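Local coordinates for protein SalCYP truncation (Salinispora tropica, PDB 7ABB) that belongs to the cytochrome P450 family and holds a heme c in a pocket within its largely helical fold, at residues A[11-16]-A[23-28]; A[47-52]-A[314-319]; A[248-253]-A[321-326]. One frame throughout, in Å; residues are numbered along the deposited sequence.

Interaction 1 (A[11-16]-A[23-28])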
# COMPACT_ATOMS: atom_id res chain seq x y z
N VAL A 11 -18.10 -4.10 21.32
CA VAL A 11 -18.13 -5.41 20.69
C VAL A 11 -16.75 -6.04 20.78
O VAL A 11 -15.73 -5.34 20.84
CB VAL A 11 -18.60 -5.33 19.22
CG1 VAL A 11 -20.08 -5.01 19.16
CG2 VAL A 11 -17.79 -4.30 18.45
N GLU A 12 -16.72 -7.37 20.81
CA GLU A 12 -15.46 -8.10 20.85
C GLU A 12 -14.97 -8.23 19.41
O GLU A 12 -15.19 -9.24 18.75
CB GLU A 12 -15.64 -9.45 21.52
CG GLU A 12 -14.34 -10.18 21.88
CD GLU A 12 -13.63 -9.57 23.08
OE1 GLU A 12 -14.26 -8.80 23.83
OE2 GLU A 12 -12.43 -9.87 23.26
N PHE A 13 -14.32 -7.18 18.92
CA PHE A 13 -13.91 -7.08 17.53
C PHE A 13 -12.40 -7.18 17.40
O PHE A 13 -11.66 -6.44 18.05
CB PHE A 13 -14.39 -5.76 16.91
CG PHE A 13 -13.91 -5.53 15.50
CD1 PHE A 13 -14.47 -6.22 14.45
CD2 PHE A 13 -12.92 -4.60 15.23
CE1 PHE A 13 -14.05 -5.99 13.15
CE2 PHE A 13 -12.51 -4.35 13.93
CZ PHE A 13 -13.07 -5.06 12.89
N ASP A 14 -11.95 -8.07 16.51
CA ASP A 14 -10.54 -8.29 16.23
C ASP A 14 -10.14 -7.41 15.04
O ASP A 14 -10.72 -7.53 13.96
CB ASP A 14 -10.32 -9.77 15.92
CG ASP A 14 -8.87 -10.12 15.57
OD1 ASP A 14 -8.06 -9.22 15.27
OD2 ASP A 14 -8.56 -11.32 15.59
N PHE A 15 -9.16 -6.53 15.24
CA PHE A 15 -8.83 -5.60 14.15
C PHE A 15 -8.13 -6.28 12.98
O PHE A 15 -7.96 -5.64 11.93
CB PHE A 15 -8.00 -4.42 14.65
CG PHE A 15 -6.71 -4.81 15.32
CD1 PHE A 15 -5.68 -5.37 14.60
CD2 PHE A 15 -6.53 -4.59 16.67
CE1 PHE A 15 -4.49 -5.73 15.22
CE2 PHE A 15 -5.35 -4.94 17.29
CZ PHE A 15 -4.33 -5.51 16.56
N PHE A 16 -7.72 -7.53 13.11
CA PHE A 16 -7.22 -8.30 11.95
C PHE A 16 -8.31 -8.71 10.99
O PHE A 16 -8.07 -9.47 10.05
CB PHE A 16 -6.46 -9.53 12.45
CG PHE A 16 -5.13 -9.22 13.04
CD1 PHE A 16 -4.11 -8.72 12.25
CD2 PHE A 16 -4.88 -9.43 14.39
CE1 PHE A 16 -2.86 -8.43 12.79
CE2 PHE A 16 -3.64 -9.14 14.94
CZ PHE A 16 -2.63 -8.64 14.13
N ARG A 23 -16.90 -3.71 7.70
CA ARG A 23 -18.10 -3.04 7.22
C ARG A 23 -19.35 -3.63 7.87
O ARG A 23 -20.27 -2.89 8.23
CB ARG A 23 -18.20 -3.11 5.70
CG ARG A 23 -17.19 -2.16 5.05
CD ARG A 23 -17.39 -1.99 3.55
NE ARG A 23 -17.00 -3.17 2.78
CZ ARG A 23 -15.79 -3.38 2.25
NH1 ARG A 23 -14.81 -2.51 2.43
NH2 ARG A 23 -15.58 -4.50 1.55
N ARG A 24 -19.39 -4.95 8.06
CA ARG A 24 -20.55 -5.58 8.71
C ARG A 24 -20.66 -5.13 10.16
O ARG A 24 -21.76 -4.82 10.64
CB ARG A 24 -20.44 -7.09 8.66
CG ARG A 24 -21.67 -7.81 9.24
CD ARG A 24 -21.42 -9.30 9.45
NE ARG A 24 -20.38 -9.54 10.45
CZ ARG A 24 -20.59 -9.57 11.77
NH1 ARG A 24 -21.81 -9.39 12.26
NH2 ARG A 24 -19.57 -9.78 12.59
N VAL A 25 -19.54 -5.12 10.89
CA VAL A 25 -19.58 -4.73 12.29
C VAL A 25 -20.01 -3.28 12.40
O VAL A 25 -20.80 -2.91 13.28
CB VAL A 25 -18.22 -4.99 12.97
CG1 VAL A 25 -18.20 -4.38 14.38
CG2 VAL A 25 -17.96 -6.46 13.06
N ALA A 26 -19.49 -2.43 11.51
CA ALA A 26 -19.86 -1.02 11.52
C ALA A 26 -21.35 -0.84 11.21
O ALA A 26 -22.04 -0.06 11.89
CB ALA A 26 -18.96 -0.27 10.54
N ALA A 27 -21.87 -1.59 10.24
CA ALA A 27 -23.28 -1.50 9.89
C ALA A 27 -24.17 -1.86 11.07
O ALA A 27 -25.24 -1.28 11.26
CB ALA A 27 -23.61 -2.42 8.71
N GLU A 28 -23.72 -2.80 11.91
CA GLU A 28 -24.55 -3.26 13.02
C GLU A 28 -24.34 -2.45 14.30
O GLU A 28 -25.26 -2.35 15.12
CB GLU A 28 -24.27 -4.73 13.30
CG GLU A 28 -24.78 -5.66 12.20
CD GLU A 28 -24.13 -7.03 12.20
OE1 GLU A 28 -23.12 -7.23 12.91
OE2 GLU A 28 -24.63 -7.93 11.48
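The carbonyl oxygen of Val11 gathers several weak donors, among them the backbone N of Phe13 at 3.0 Å from Val11 O, which closes an inverse gamma turn centred on Glu12, and the hydroxyls of Ser37 and Ser38; the backbone of Val11 also bonds to that of His36 and Ser38. This turn brings Val11 and Phe13 round to the same partner, Val25 of the helix. The two methyls of Val25 divide the work. CG1 meets Val11 CG2 tip to tip at 4.1 Å, while CG2 settles obliquely against the phenyl ring, 3.8 Å from Phe13 CD1 and 3.9 Å from Phe13 CE1. The ring extends this far because CG of Phe13 lies opposite the backbone N (chi1 176°). Beyond it the chain bends again in an Asx turn: Phe16 N donates to Asp14 OD1 over 2.8 Å, reaching the carboxylate from above its plane. On the helix, Arg24 NH1 and Glu28 OE1 form a salt bridge of 2.6 Å. Phe35 touches both valines and meets the Phe13 ring edge-to-face, as does Tyr22, so the N-terminal loop, helix 19-29 and strand 34-37, an outer strand of the mixed sheet, close on one apolar cluster.

Interaction 2 (A[47-52]-A[314-319]); sequences STYEGI and PAVFPE
Aromatic and CH-pi contacts carry most of the meeting between Tyr49 and the pair Val316 and Phe317. Val316 CG1 stands over the middle of the tyrosine ring, 4.3 Å from the Tyr49 centroid and only 10° off the ring normal. On the same face, but displaced toward the CD1 and CE1 side, Phe317 presents its edge in an offset edge-to-face pair whose planes make 79° and whose centroids are 5.6 Å apart; its CE2 comes to 3.7 Å from Tyr49 CD1. Val316 CG1 also overlies the rim of the Phe317 ring, and therefore occupies the corner between the two aromatic planes.

Among the plain apolar contacts, the second valine methyl works nearer the base of the tyrosine: Val316 CG2 lies 3.8 Å from Tyr49 CD2 and 3.9 Å from Tyr49 CB. With CG opposite the backbone N (chi1 176°), Tyr49 stretches its ring out from the start of its helix across these residues.

Polar bonds act around the ring cluster. Thr48 is the N-cap of helix 49-56, its OG1 accepting from Gly51 N at 2.9 Å. Asp313 takes the backbone N-H groups of Tyr49 and Ala315 on its two carboxylate oxygens, linking both segments, and Tyr49 OH is anchored on Pro331 O.

A capped helix that follows a strand of the sheet and leans on the long loop leading toward helix 345-362 is consistent with helix B and the meander of the cytochrome P450 fold; the Tyr49 side chain lies about 12 Å from heme c.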
# COMPACT_ATOMS: atom_id res chain seq x y z
N SER A 47 -15.67 5.19 11.66
CA SER A 47 -16.39 4.55 10.57
C SER A 47 -16.86 5.47 9.45
O SER A 47 -17.53 4.99 8.52
CB SER A 47 -17.61 3.82 11.12
OG SER A 47 -18.56 4.75 11.63
N THR A 48 -16.54 6.76 9.51
CA THR A 48 -16.99 7.70 8.49
C THR A 48 -15.81 8.27 7.73
O THR A 48 -14.70 8.39 8.27
CB THR A 48 -17.82 8.86 9.09
OG1 THR A 48 -16.99 9.77 9.85
CG2 THR A 48 -18.92 8.36 9.98
N TYR A 49 -16.08 8.66 6.48
CA TYR A 49 -15.07 9.32 5.66
C TYR A 49 -14.65 10.63 6.30
O TYR A 49 -13.45 10.87 6.47
CB TYR A 49 -15.63 9.57 4.27
CG TYR A 49 -14.73 10.32 3.35
CD1 TYR A 49 -13.79 9.66 2.58
CD2 TYR A 49 -14.82 11.70 3.22
CE1 TYR A 49 -12.94 10.35 1.71
CE2 TYR A 49 -13.99 12.40 2.34
CZ TYR A 49 -13.06 11.72 1.59
OH TYR A 49 -12.25 12.42 0.73
N GLU A 50 -15.61 11.48 6.65
CA GLU A 50 -15.22 12.80 7.17
C GLU A 50 -14.49 12.66 8.50
O GLU A 50 -13.51 13.39 8.76
CB GLU A 50 -16.44 13.72 7.29
CG GLU A 50 -17.43 13.33 8.34
CD GLU A 50 -18.56 14.37 8.51
OE1 GLU A 50 -18.26 15.59 8.58
OE2 GLU A 50 -19.73 13.98 8.59
N GLY A 51 -14.89 11.69 9.34
CA GLY A 51 -14.24 11.53 10.63
C GLY A 51 -12.84 10.96 10.49
O GLY A 51 -11.89 11.40 11.17
N ILE A 52 -12.68 9.99 9.62
CA ILE A 52 -11.35 9.43 9.40
C ILE A 52 -10.42 10.45 8.76
O ILE A 52 -9.25 10.59 9.15
CB ILE A 52 -11.50 8.16 8.56
CG1 ILE A 52 -12.09 7.07 9.45
CG2 ILE A 52 -10.17 7.76 7.97
CD1 ILE A 52 -12.57 5.86 8.71
N PRO A 314 -21.32 5.58 2.55
CA PRO A 314 -22.33 5.94 1.55
C PRO A 314 -22.72 7.41 1.57
O PRO A 314 -23.35 7.88 0.62
CB PRO A 314 -23.51 5.03 1.90
CG PRO A 314 -23.35 4.77 3.39
CD PRO A 314 -21.86 4.73 3.62
N ALA A 315 -22.32 8.15 2.60
CA ALA A 315 -22.59 9.58 2.59
C ALA A 315 -21.74 10.29 1.54
O ALA A 315 -22.11 11.38 1.09
CB ALA A 315 -22.32 10.20 3.97
N VAL A 316 -20.63 9.66 1.14
CA VAL A 316 -19.68 10.23 0.19
C VAL A 316 -19.61 9.42 -1.10
O VAL A 316 -19.43 10.00 -2.18
CB VAL A 316 -18.29 10.34 0.85
CG1 VAL A 316 -17.25 10.83 -0.15
CG2 VAL A 316 -18.36 11.28 2.04
N PHE A 317 -19.73 8.09 -1.01
CA PHE A 317 -19.59 7.20 -2.16
C PHE A 317 -20.87 6.39 -2.32
O PHE A 317 -20.99 5.27 -1.80
CB PHE A 317 -18.39 6.27 -2.00
CG PHE A 317 -17.10 6.95 -1.68
CD1 PHE A 317 -16.25 7.37 -2.69
CD2 PHE A 317 -16.71 7.13 -0.37
CE1 PHE A 317 -15.06 7.97 -2.42
CE2 PHE A 317 -15.50 7.75 -0.08
CZ PHE A 317 -14.67 8.15 -1.12
N PRO A 318 -21.87 6.94 -3.00
CA PRO A 318 -23.13 6.21 -3.16
C PRO A 318 -22.92 4.88 -3.87
O PRO A 318 -22.07 4.75 -4.76
CB PRO A 318 -23.99 7.17 -3.99
CG PRO A 318 -23.35 8.51 -3.85
CD PRO A 318 -21.88 8.24 -3.70
N GLU A 319 -23.70 3.88 -3.47
CA GLU A 319 -23.50 2.50 -3.91
C GLU A 319 -22.04 2.10 -3.72
O GLU A 319 -21.36 1.75 -4.69
CB GLU A 319 -23.93 2.29 -5.35
CG GLU A 319 -25.32 2.73 -5.61
CD GLU A 319 -25.74 2.43 -7.02
OE1 GLU A 319 -25.13 1.56 -7.69
OE2 GLU A 319 -26.69 3.11 -7.46

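Interaction 3 (A[248-253]-A[321-326])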
# COMPACT_ATOMS: atom_id res chain seq x y z
N ILE A 248 -7.13 -7.18 -10.80
CA ILE A 248 -7.18 -8.15 -11.90
C ILE A 248 -8.14 -9.27 -11.58
O ILE A 248 -8.79 -9.81 -12.47
CB ILE A 248 -5.77 -8.69 -12.24
CG1 ILE A 248 -5.79 -9.26 -13.66
CG2 ILE A 248 -5.31 -9.71 -11.26
CD1 ILE A 248 -5.73 -8.15 -14.71
N GLN A 249 -8.26 -9.66 -10.30
CA GLN A 249 -9.22 -10.70 -9.96
C GLN A 249 -10.64 -10.27 -10.29
O GLN A 249 -11.44 -11.06 -10.82
CB GLN A 249 -9.09 -11.08 -8.49
CG GLN A 249 -10.08 -12.17 -8.12
CD GLN A 249 -9.96 -12.67 -6.72
OE1 GLN A 249 -9.59 -13.81 -6.49
NE2 GLN A 249 -10.36 -11.84 -5.77
N HIS A 250 -10.99 -9.02 -9.99
CA HIS A 250 -12.29 -8.50 -10.36
C HIS A 250 -12.49 -8.52 -11.87
O HIS A 250 -13.53 -8.99 -12.36
CB HIS A 250 -12.45 -7.07 -9.83
CG HIS A 250 -13.72 -6.43 -10.27
ND1 HIS A 250 -14.83 -6.34 -9.46
CD2 HIS A 250 -14.05 -5.81 -11.43
CE1 HIS A 250 -15.81 -5.73 -10.12
NE2 HIS A 250 -15.36 -5.39 -11.31
N LEU A 251 -11.53 -7.99 -12.64
CA LEU A 251 -11.68 -8.00 -14.09
C LEU A 251 -11.83 -9.42 -14.62
O LEU A 251 -12.60 -9.66 -15.56
CB LEU A 251 -10.48 -7.31 -14.74
CG LEU A 251 -10.29 -5.82 -14.39
CD1 LEU A 251 -8.98 -5.29 -15.00
CD2 LEU A 251 -11.43 -4.96 -14.88
N ALA A 252 -11.12 -10.38 -14.03
CA ALA A 252 -11.21 -11.77 -14.48
C ALA A 252 -12.56 -12.40 -14.20
O ALA A 252 -12.88 -13.42 -14.80
CB ALA A 252 -10.09 -12.57 -13.80
N HIS A 253 -13.37 -11.80 -13.34
CA HIS A 253 -14.67 -12.30 -12.92
C HIS A 253 -15.81 -11.51 -13.54
O HIS A 253 -16.96 -11.96 -13.49
CB HIS A 253 -14.74 -12.22 -11.38
CG HIS A 253 -15.99 -12.74 -10.76
ND1 HIS A 253 -16.54 -13.97 -11.08
CD2 HIS A 253 -16.79 -12.21 -9.81
CE1 HIS A 253 -17.63 -14.16 -10.37
NE2 HIS A 253 -17.81 -13.11 -9.59
N GLU A 321 -20.32 -0.39 -2.64
CA GLU A 321 -19.78 -1.70 -2.97
C GLU A 321 -19.62 -1.89 -4.47
O GLU A 321 -18.98 -2.87 -4.88
CB GLU A 321 -20.65 -2.80 -2.38
CG GLU A 321 -20.50 -2.90 -0.87
CD GLU A 321 -20.87 -4.27 -0.32
OE1 GLU A 321 -21.81 -4.89 -0.86
OE2 GLU A 321 -20.22 -4.71 0.66
N ARG A 322 -20.16 -0.99 -5.28
CA ARG A 322 -20.14 -1.15 -6.73
C ARG A 322 -18.85 -0.61 -7.29
O ARG A 322 -18.46 0.53 -7.00
CB ARG A 322 -21.28 -0.39 -7.38
CG ARG A 322 -21.32 -0.54 -8.89
CD ARG A 322 -22.60 0.03 -9.50
NE ARG A 322 -22.96 -0.69 -10.71
CZ ARG A 322 -24.05 -1.43 -10.87
NH1 ARG A 322 -24.97 -1.56 -9.91
NH2 ARG A 322 -24.24 -2.04 -12.03
N VAL A 323 -18.19 -1.40 -8.13
CA VAL A 323 -17.06 -0.91 -8.90
C VAL A 323 -17.65 -0.13 -10.08
O VAL A 323 -18.34 -0.71 -10.93
CB VAL A 323 -16.16 -2.06 -9.39
CG1 VAL A 323 -15.11 -1.55 -10.37
CG2 VAL A 323 -15.49 -2.72 -8.19
N ASP A 324 -17.41 1.18 -10.11
CA ASP A 324 -17.98 2.03 -11.15
C ASP A 324 -16.86 2.90 -11.69
O ASP A 324 -16.47 3.88 -11.06
CB ASP A 324 -19.14 2.87 -10.60
CG ASP A 324 -19.78 3.71 -11.66
OD1 ASP A 324 -19.32 3.67 -12.82
OD2 ASP A 324 -20.80 4.39 -11.35
N PHE A 325 -16.31 2.52 -12.85
CA PHE A 325 -15.22 3.30 -13.42
C PHE A 325 -15.64 4.72 -13.76
O PHE A 325 -14.78 5.60 -13.89
CB PHE A 325 -14.68 2.66 -14.69
CG PHE A 325 -14.07 1.30 -14.51
CD1 PHE A 325 -13.70 0.82 -13.27
CD2 PHE A 325 -13.87 0.51 -15.60
CE1 PHE A 325 -13.12 -0.45 -13.14
CE2 PHE A 325 -13.30 -0.76 -15.49
CZ PHE A 325 -12.94 -1.23 -14.25
N ASP A 326 -16.94 4.95 -13.93
CA ASP A 326 -17.48 6.26 -14.25
C ASP A 326 -17.95 7.03 -13.02
O ASP A 326 -18.60 8.06 -13.16
CB ASP A 326 -18.63 6.10 -15.25
CG ASP A 326 -18.15 5.48 -16.55
OD1 ASP A 326 -17.15 5.96 -17.10
OD2 ASP A 326 -18.79 4.51 -17.02
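His250 and Val323 approach from opposite directions, the imidazole reaching out from the helix and the valine from the loop. The valine meets the ring obliquely at its far end: Val323 CG2 is 3.6 Å from His250 CE1 and 3.9 Å from His250 ND1, while Val323 CG1 lies 4.0 Å from His250 NE2, so the branched side chain straddles that end. A chi1 of 175° sets the histidine CG opposite its backbone N and extends the ring toward the loop. The ring also stacks with His254 and meets Phe275 with the planes at about 70°.

Leu251, the next residue of the helix, meets Phe325, two residues along the loop from Val323, aslant. The leucine uses CD2, which touches the phenyl ring at its edge, 4.1 Å from Phe325 CZ. Phe275 of helix 268-278 touches Leu251, Val323 and Phe325 and so is shared by both pairs. Phe325 itself sits within an Asx turn, Asp326 N bonding to Asp324 OD1 at 2.9 Å.

The segments thus meet by van der Waals contact, without a polar bond between them, while His250 NE2 bonds to Asp257 OD2 of helix 255-263, a carboxylate that should help to hold the ring's rotation and may favour its protonated form.

Overall arrangement
The chain reaches interaction 1 first, in its N-terminal loop and helix 19-29, then passes through strands 34-37 and 43-46 to helix 49-56 and the first half of interaction 2. Interactions 2 and 3 interlock along the sequence: their later segments, 314-319 and 321-326, are nearly consecutive pieces of one loop, laid first against helix 49-56 and then against helix 238-253. Their centres are about 20 Å apart. Interaction 1 lies about 17 Å from interaction 2 and about 25 Å from interaction 3, centre to centre, yet Arg23 NE packs 4.2 Å from Glu321 OE2. The loop 314-326 thus runs from the sheet side of the P450 fold, where helix 49-56 lies, to the end of helix 238-253 in its helical part.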